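Local coordinates for metallopeptidase family protein (PDB 2EJQ), which is of unknown function but belongs to a family of zincin-like metallopeptidases and binds metal ions, at residues G47-P52 with R66-Y71. The protein carries 1 engineered substitution. Sequence-based numbering, arbitrary orientation.
Sequences GEYLDP and RHIALY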
loop_
_atom_site.group_PDB
_atom_site.type_symbol
_atom_site.label_atom_id
_atom_site.label_comp_id
_atom_site.label_asym_id
_atom_site.label_seq_id
_atom_site.Cartn_x
_atom_site.Cartn_y
_atom_site.Cartn_z
ATOM N N GLY A 47 4.690 1.702 -2.621
ATOM C CA GLY A 47 3.712 1.462 -1.574
ATOM C C GLY A 47 4.268 0.604 -0.447
ATOM O O GLY A 47 5.419 0.174 -0.487
ATOM N N GLU A 48 3.458 0.369 0.577
ATOM C CA GLU A 48 3.889 -0.466 1.683
ATOM C C GLU A 48 2.726 -0.849 2.577
ATOM O O GLU A 48 1.649 -0.250 2.531
ATOM C CB GLU A 48 4.985 0.227 2.514
ATOM C CG GLU A 48 4.516 1.404 3.343
ATOM C CD GLU A 48 5.643 2.054 4.149
ATOM O OE1 GLU A 48 6.153 1.440 5.108
ATOM O OE2 GLU A 48 6.025 3.191 3.820
ATOM N N TYR A 49 2.955 -1.870 3.389
ATOM C CA TYR A 49 1.948 -2.350 4.308
ATOM C C TYR A 49 2.236 -1.728 5.664
ATOM O O TYR A 49 3.370 -1.758 6.143
ATOM C CB TYR A 49 2.018 -3.867 4.404
ATOM C CG TYR A 49 0.988 -4.470 5.336
ATOM C CD1 TYR A 49 -0.377 -4.352 5.067
ATOM C CD2 TYR A 49 1.378 -5.178 6.473
ATOM C CE1 TYR A 49 -1.327 -4.924 5.901
ATOM C CE2 TYR A 49 0.432 -5.756 7.314
ATOM C CZ TYR A 49 -0.918 -5.626 7.020
ATOM O OH TYR A 49 -1.850 -6.216 7.838
ATOM N N LEU A 50 1.214 -1.146 6.279
ATOM C CA LEU A 50 1.379 -0.526 7.589
ATOM C C LEU A 50 0.923 -1.547 8.647
ATOM O O LEU A 50 -0.272 -1.795 8.837
ATOM C CB LEU A 50 0.557 0.763 7.640
ATOM C CG LEU A 50 0.776 1.735 6.468
ATOM C CD1 LEU A 50 -0.092 2.960 6.694
ATOM C CD2 LEU A 50 2.257 2.149 6.343
ATOM N N ASP A 51 1.895 -2.148 9.321
ATOM C CA ASP A 51 1.617 -3.183 10.310
ATOM C C ASP A 51 1.690 -2.690 11.759
ATOM O O ASP A 51 2.738 -2.217 12.211
ATOM C CB ASP A 51 2.605 -4.336 10.115
ATOM C CG ASP A 51 2.217 -5.587 10.883
ATOM O OD1 ASP A 51 1.558 -5.473 11.940
ATOM O OD2 ASP A 51 2.589 -6.692 10.430
ATOM N N PRO A 52 0.574 -2.806 12.505
ATOM C CA PRO A 52 0.521 -2.376 13.907
ATOM C C PRO A 52 1.716 -2.951 14.676
ATOM O O PRO A 52 2.331 -2.273 15.497
ATOM C CB PRO A 52 -0.812 -2.946 14.394
ATOM C CG PRO A 52 -1.664 -2.896 13.171
ATOM C CD PRO A 52 -0.720 -3.374 12.081
ATOM N N ARG A 66 -4.909 -1.920 10.066
ATOM C CA ARG A 66 -3.910 -2.353 9.106
ATOM C C ARG A 66 -4.215 -1.653 7.795
ATOM O O ARG A 66 -5.366 -1.617 7.342
ATOM C CB ARG A 66 -3.957 -3.869 8.961
ATOM C CG ARG A 66 -3.433 -4.561 10.204
ATOM C CD ARG A 66 -3.893 -5.995 10.287
ATOM N NE ARG A 66 -3.335 -6.662 11.453
ATOM C CZ ARG A 66 -2.102 -7.153 11.524
ATOM N NH1 ARG A 66 -1.279 -7.064 10.487
ATOM N NH2 ARG A 66 -1.687 -7.736 12.644
ATOM N N HIS A 67 -3.177 -1.089 7.190
ATOM C CA HIS A 67 -3.340 -0.332 5.960
ATOM C C HIS A 67 -2.289 -0.601 4.902
ATOM O O HIS A 67 -1.173 -1.028 5.197
ATOM C CB HIS A 67 -3.282 1.174 6.274
ATOM C CG HIS A 67 -4.084 1.572 7.473
ATOM N ND1 HIS A 67 -5.443 1.804 7.406
ATOM C CD2 HIS A 67 -3.736 1.713 8.769
ATOM C CE1 HIS A 67 -5.895 2.069 8.618
ATOM N NE2 HIS A 67 -4.885 2.020 9.466
ATOM N N ILE A 68 -2.674 -0.321 3.663
ATOM C CA ILE A 68 -1.768 -0.395 2.534
ATOM C C ILE A 68 -1.599 1.096 2.179
ATOM O O ILE A 68 -2.587 1.826 2.069
ATOM C CB ILE A 68 -2.392 -1.127 1.328
ATOM C CG1 ILE A 68 -2.586 -2.607 1.680
ATOM C CG2 ILE A 68 -1.492 -0.938 0.090
ATOM C CD1 ILE A 68 -3.265 -3.430 0.587
ATOM N N ALA A 69 -0.368 1.565 2.049
ATOM C CA ALA A 69 -0.148 2.957 1.681
ATOM C C ALA A 69 0.441 3.012 0.279
ATOM O O ALA A 69 1.269 2.175 -0.080
ATOM C CB ALA A 69 0.802 3.613 2.667
ATOM N N LEU A 70 -0.006 3.985 -0.513
ATOM C CA LEU A 70 0.508 4.184 -1.861
ATOM C C LEU A 70 1.105 5.594 -1.901
ATOM O O LEU A 70 0.540 6.531 -1.332
ATOM C CB LEU A 70 -0.604 4.037 -2.907
ATOM C CG LEU A 70 -1.105 2.616 -3.230
ATOM C CD1 LEU A 70 -2.147 2.672 -4.335
ATOM C CD2 LEU A 70 0.049 1.749 -3.669
ATOM N N TYR A 71 2.255 5.740 -2.553
ATOM C CA TYR A 71 2.916 7.034 -2.640
ATOM C C TYR A 71 2.876 7.533 -4.081
ATOM O O TYR A 71 3.653 7.087 -4.922
ATOM C CB TYR A 71 4.357 6.890 -2.155
ATOM C CG TYR A 71 4.430 6.372 -0.736
ATOM C CD1 TYR A 71 4.001 7.160 0.329
ATOM C CD2 TYR A 71 4.870 5.073 -0.463
ATOM C CE1 TYR A 71 4.002 6.676 1.624
ATOM C CE2 TYR A 71 4.875 4.582 0.832
ATOM C CZ TYR A 71 4.436 5.389 1.872
ATOM O OH TYR A 71 4.409 4.906 3.157
HETATM O O HOH W 1 1.118 -8.005 13.143
#
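Strand 47-50 lies antiparallel to strand 67-71, and four backbone hydrogen bonds join them around two hydrogen-bonded pairs. Between Glu48 and Ala69 the exchange is even: Glu48 N donates to Ala69 O, and Ala69 N meets Glu48 O at 2.8 Å, nearly along the C=O axis. At Leu50 and His67 it is lopsided, with a short, straight bond of 2.6 Å from Leu50 N to His67 O and a weak return from His67 N to Leu50 O at 3.4 Å, as the chains begin to part. Near the other end of the pairing the Glu48 side chain meets that of Tyr71 on the neighbouring strand. The Tyr71 hydroxyl gives a very short bond, 2.4 Å from OH to Glu48 OE2, reaching the carboxylate from above its plane; Lys35 forms a salt bridge to the same oxygen. Strand 67-71 is the middle of a three-stranded mixed sheet, using its other edge to bond strand 27-31, while Tyr49 and Ile68 face helix 85-105, whose HExxH sequence is consistent with a zincin-like metal site. On that side Tyr49, with CG anti to the backbone N (chi1 -179°), crosses the extended Arg66 chain obliquely, its ring nearly coplanar with the guanidinium. Arg66 NH1 donates to Tyr49 OH at 2.8 Å, almost within the guanidinium plane, and the hydroxyl also hydrogen-bonds His100 ND1. A phenylalanine at Tyr49 would lose both bonds and would probably leave the guanidinium less firmly oriented against the helix. Further contacts hold that group: Pro52 CD covers one face, Glu62 pairs with NH2, and Ser103 OG bonds both NH1 and Asp51 OD2. Asp51 OD1 attracts NH1 by charge alone, 3.6 Å away and well out of plane, but a water bridges OD1 to Arg66 NH2.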